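Local coordinates for DUF5063 domain-containing protein (Bacteroides fragilis, PDB 3NRH) that is of unknown function but folds as a predominantly alpha-helical member of the DUF5063 family, found here in a two-chain assembly, at residues A[6-17]-A[130-139]. Sequence-based numbering, arbitrary orientation.
Sequences QVIFDKNVIEFV and FQLGLNETMN
Asp10 caps helix 11-28, its OD2 taking the N-H of Asn12 at 3.0 Å from well above the carboxylate plane; Ile8 just before the helix and Val13 and Val17 along it close on the ring of Phe130. Val17 sets CG2 over one face in a CH-pi contact, 4.0 Å from the ring centroid. On the opposite face lies CE of selenomethionine Met138, 3.5 Å above the plane, brought there by the bend at chi3 (75°). The ring is thus held between two methyl groups. Ile8 O meets its edge, in the ring plane and 3.7 Å from Phe130 CZ, and Val13 CG1 comes obliquely to the same CZ. Phe126 meets the ring as well. Residues 130-139 form the tight connection of a helical hairpin: helix 112-131 leads in, Gly133 turns the chain with positive phi (81°), and Leu134 is the N-cap residue of helix 135-169. Against the start of helix 135-169 the short 3-10 segment 7-9 leans with Ile8. With chi1 at 60°, CG1 stands between the backbone N and the carbonyl carbon and carries CD1 to the Asn135 side chain, 3.7 Å from its CG, while the branch CG2 lies 3.8 Å from Asn139 CA and 4.1 Å from Met138 CB. The Phe9 ring lays a face against Ile8 CG1. Val7 and Val13 both touch Leu142, further along helix 135-169.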
# COMPACT_ATOMS: atom_id res chain seq x y z
N GLN A 6 -22.69 -15.92 -7.93
CA GLN A 6 -22.82 -14.65 -8.69
C GLN A 6 -21.51 -13.87 -8.68
O GLN A 6 -20.66 -14.05 -9.55
CB GLN A 6 -23.95 -13.80 -8.10
CG GLN A 6 -25.28 -14.52 -8.01
CD GLN A 6 -26.42 -13.61 -7.56
OE1 GLN A 6 -26.38 -13.05 -6.47
NE2 GLN A 6 -27.43 -13.47 -8.41
N VAL A 7 -21.35 -12.99 -7.69
CA VAL A 7 -20.14 -12.19 -7.57
C VAL A 7 -18.96 -13.05 -7.13
O VAL A 7 -17.80 -12.70 -7.37
CB VAL A 7 -20.32 -11.03 -6.55
CG1 VAL A 7 -21.36 -10.05 -7.06
CG2 VAL A 7 -20.73 -11.59 -5.20
N ILE A 8 -19.25 -14.17 -6.48
CA ILE A 8 -18.19 -15.06 -6.01
C ILE A 8 -17.35 -15.63 -7.15
O ILE A 8 -16.32 -16.26 -6.91
CB ILE A 8 -18.77 -16.22 -5.18
CG1 ILE A 8 -19.75 -17.04 -6.02
CG2 ILE A 8 -19.45 -15.68 -3.93
CD1 ILE A 8 -20.25 -18.28 -5.34
N PHE A 9 -17.78 -15.40 -8.38
CA PHE A 9 -17.05 -15.88 -9.55
C PHE A 9 -16.32 -14.72 -10.21
O PHE A 9 -15.57 -14.90 -11.18
CB PHE A 9 -18.00 -16.53 -10.55
CG PHE A 9 -18.76 -17.70 -10.00
CD1 PHE A 9 -18.08 -18.82 -9.52
CD2 PHE A 9 -20.15 -17.69 -9.96
CE1 PHE A 9 -18.78 -19.92 -9.01
CE2 PHE A 9 -20.86 -18.78 -9.45
CZ PHE A 9 -20.17 -19.89 -8.97
N ASP A 10 -16.54 -13.52 -9.68
CA ASP A 10 -15.91 -12.31 -10.21
C ASP A 10 -14.39 -12.46 -10.28
O ASP A 10 -13.77 -13.00 -9.37
CB ASP A 10 -16.28 -11.12 -9.31
CG ASP A 10 -15.88 -9.80 -9.91
OD1 ASP A 10 -16.54 -9.35 -10.87
OD2 ASP A 10 -14.90 -9.20 -9.43
N LYS A 11 -13.80 -11.97 -11.37
CA LYS A 11 -12.36 -12.05 -11.57
C LYS A 11 -11.60 -11.36 -10.44
O LYS A 11 -10.52 -11.80 -10.04
CB LYS A 11 -11.98 -11.42 -12.91
CG LYS A 11 -12.21 -9.92 -12.99
CD LYS A 11 -12.03 -9.40 -14.41
CE LYS A 11 -11.92 -7.88 -14.45
NZ LYS A 11 -13.08 -7.20 -13.82
N ASN A 12 -12.16 -10.26 -9.94
CA ASN A 12 -11.54 -9.50 -8.86
C ASN A 12 -11.65 -10.26 -7.54
O ASN A 12 -10.78 -10.15 -6.67
CB ASN A 12 -12.21 -8.13 -8.74
CG ASN A 12 -11.93 -7.24 -9.93
OD1 ASN A 12 -12.79 -6.49 -10.39
ND2 ASN A 12 -10.70 -7.30 -10.44
N VAL A 13 -12.72 -11.03 -7.39
CA VAL A 13 -12.91 -11.80 -6.17
C VAL A 13 -11.83 -12.89 -6.10
O VAL A 13 -11.21 -13.09 -5.06
CB VAL A 13 -14.31 -12.45 -6.13
CG1 VAL A 13 -14.40 -13.41 -4.96
CG2 VAL A 13 -15.36 -11.36 -5.99
N ILE A 14 -11.62 -13.58 -7.22
CA ILE A 14 -10.61 -14.64 -7.29
C ILE A 14 -9.22 -14.15 -6.91
O ILE A 14 -8.52 -14.78 -6.12
CB ILE A 14 -10.56 -15.26 -8.71
CG1 ILE A 14 -11.94 -15.80 -9.09
CG2 ILE A 14 -9.50 -16.36 -8.77
CD1 ILE A 14 -12.49 -16.80 -8.10
N GLU A 15 -8.81 -13.02 -7.48
CA GLU A 15 -7.49 -12.48 -7.18
C GLU A 15 -7.39 -12.07 -5.72
O GLU A 15 -6.33 -12.17 -5.11
CB GLU A 15 -7.17 -11.30 -8.09
CG GLU A 15 -7.12 -11.68 -9.56
CD GLU A 15 -6.38 -10.65 -10.40
OE1 GLU A 15 -6.65 -9.44 -10.24
OE2 GLU A 15 -5.53 -11.07 -11.22
N PHE A 16 -8.50 -11.59 -5.15
CA PHE A 16 -8.50 -11.20 -3.74
C PHE A 16 -8.31 -12.45 -2.88
O PHE A 16 -7.52 -12.45 -1.93
CB PHE A 16 -9.82 -10.52 -3.36
CG PHE A 16 -9.91 -10.14 -1.91
CD1 PHE A 16 -9.04 -9.19 -1.37
CD2 PHE A 16 -10.85 -10.74 -1.08
CE1 PHE A 16 -9.11 -8.85 -0.02
CE2 PHE A 16 -10.92 -10.40 0.28
CZ PHE A 16 -10.05 -9.46 0.81
N VAL A 17 -9.02 -13.52 -3.22
CA VAL A 17 -8.90 -14.77 -2.47
C VAL A 17 -7.45 -15.24 -2.46
O VAL A 17 -6.93 -15.64 -1.42
CB VAL A 17 -9.81 -15.88 -3.06
CG1 VAL A 17 -9.48 -17.23 -2.44
CG2 VAL A 17 -11.29 -15.54 -2.78
N PHE A 130 -15.03 -19.36 2.39
CA PHE A 130 -15.04 -19.40 0.94
C PHE A 130 -14.68 -20.78 0.42
O PHE A 130 -15.24 -21.25 -0.58
CB PHE A 130 -14.05 -18.38 0.38
CG PHE A 130 -14.41 -17.89 -0.99
CD1 PHE A 130 -15.48 -17.02 -1.17
CD2 PHE A 130 -13.67 -18.28 -2.09
CE1 PHE A 130 -15.81 -16.56 -2.44
CE2 PHE A 130 -13.99 -17.82 -3.37
CZ PHE A 130 -15.06 -16.96 -3.55
N GLN A 131 -13.76 -21.45 1.10
CA GLN A 131 -13.34 -22.78 0.67
C GLN A 131 -14.32 -23.89 1.02
O GLN A 131 -14.21 -25.00 0.49
CB GLN A 131 -11.96 -23.10 1.25
CG GLN A 131 -11.39 -24.42 0.75
CD GLN A 131 -9.89 -24.49 0.90
OE1 GLN A 131 -9.37 -24.39 2.01
NE2 GLN A 131 -9.19 -24.68 -0.21
N LEU A 132 -15.28 -23.62 1.90
CA LEU A 132 -16.26 -24.64 2.29
C LEU A 132 -17.24 -24.98 1.17
O LEU A 132 -17.94 -25.99 1.24
CB LEU A 132 -16.99 -24.23 3.57
CG LEU A 132 -16.07 -24.14 4.80
CD1 LEU A 132 -16.88 -23.82 6.05
CD2 LEU A 132 -15.34 -25.47 4.98
N GLY A 133 -17.30 -24.13 0.15
CA GLY A 133 -18.15 -24.40 -1.01
C GLY A 133 -19.64 -24.12 -1.04
O GLY A 133 -20.29 -24.48 -2.02
N LEU A 134 -20.20 -23.51 -0.00
CA LEU A 134 -21.64 -23.21 0.00
C LEU A 134 -21.82 -21.79 -0.54
O LEU A 134 -21.43 -20.81 0.10
CB LEU A 134 -22.19 -23.33 1.43
CG LEU A 134 -23.71 -23.20 1.63
CD1 LEU A 134 -24.45 -24.20 0.76
CD2 LEU A 134 -24.05 -23.39 3.11
N ASN A 135 -22.42 -21.69 -1.73
CA ASN A 135 -22.63 -20.41 -2.39
C ASN A 135 -23.14 -19.26 -1.51
O ASN A 135 -22.56 -18.17 -1.51
CB ASN A 135 -23.57 -20.58 -3.58
CG ASN A 135 -23.69 -19.33 -4.43
OD1 ASN A 135 -24.29 -18.34 -4.01
ND2 ASN A 135 -23.10 -19.36 -5.62
N GLU A 136 -24.21 -19.50 -0.76
CA GLU A 136 -24.79 -18.47 0.10
C GLU A 136 -23.83 -17.85 1.11
O GLU A 136 -23.73 -16.63 1.21
CB GLU A 136 -26.01 -19.03 0.84
CG GLU A 136 -27.07 -19.67 -0.05
CD GLU A 136 -26.70 -21.07 -0.49
OE1 GLU A 136 -26.63 -21.96 0.38
OE2 GLU A 136 -26.47 -21.28 -1.70
N THR A 137 -23.13 -18.69 1.87
CA THR A 137 -22.20 -18.20 2.87
C THR A 137 -20.90 -17.71 2.25
O THR A 137 -20.18 -16.92 2.86
CB THR A 137 -21.90 -19.28 3.95
OG1 THR A 137 -21.51 -20.50 3.32
CG2 THR A 137 -23.14 -19.52 4.81
N MSE A 138 -20.60 -18.17 1.04
CA MSE A 138 -19.40 -17.70 0.35
C MSE A 138 -19.68 -16.24 0.01
O MSE A 138 -18.81 -15.38 0.15
CB MSE A 138 -19.17 -18.50 -0.95
CG MSE A 138 -18.64 -19.91 -0.74
SE MSE A 138 -18.50 -20.89 -2.42
CE MSE A 138 -16.94 -20.03 -3.14
N ASN A 139 -20.90 -15.97 -0.42
CA ASN A 139 -21.29 -14.62 -0.78
C ASN A 139 -21.36 -13.71 0.44
O ASN A 139 -20.85 -12.59 0.41
CB ASN A 139 -22.64 -14.62 -1.50
CG ASN A 139 -23.16 -13.22 -1.77
OD1 ASN A 139 -23.74 -12.58 -0.90
ND2 ASN A 139 -22.92 -12.74 -2.98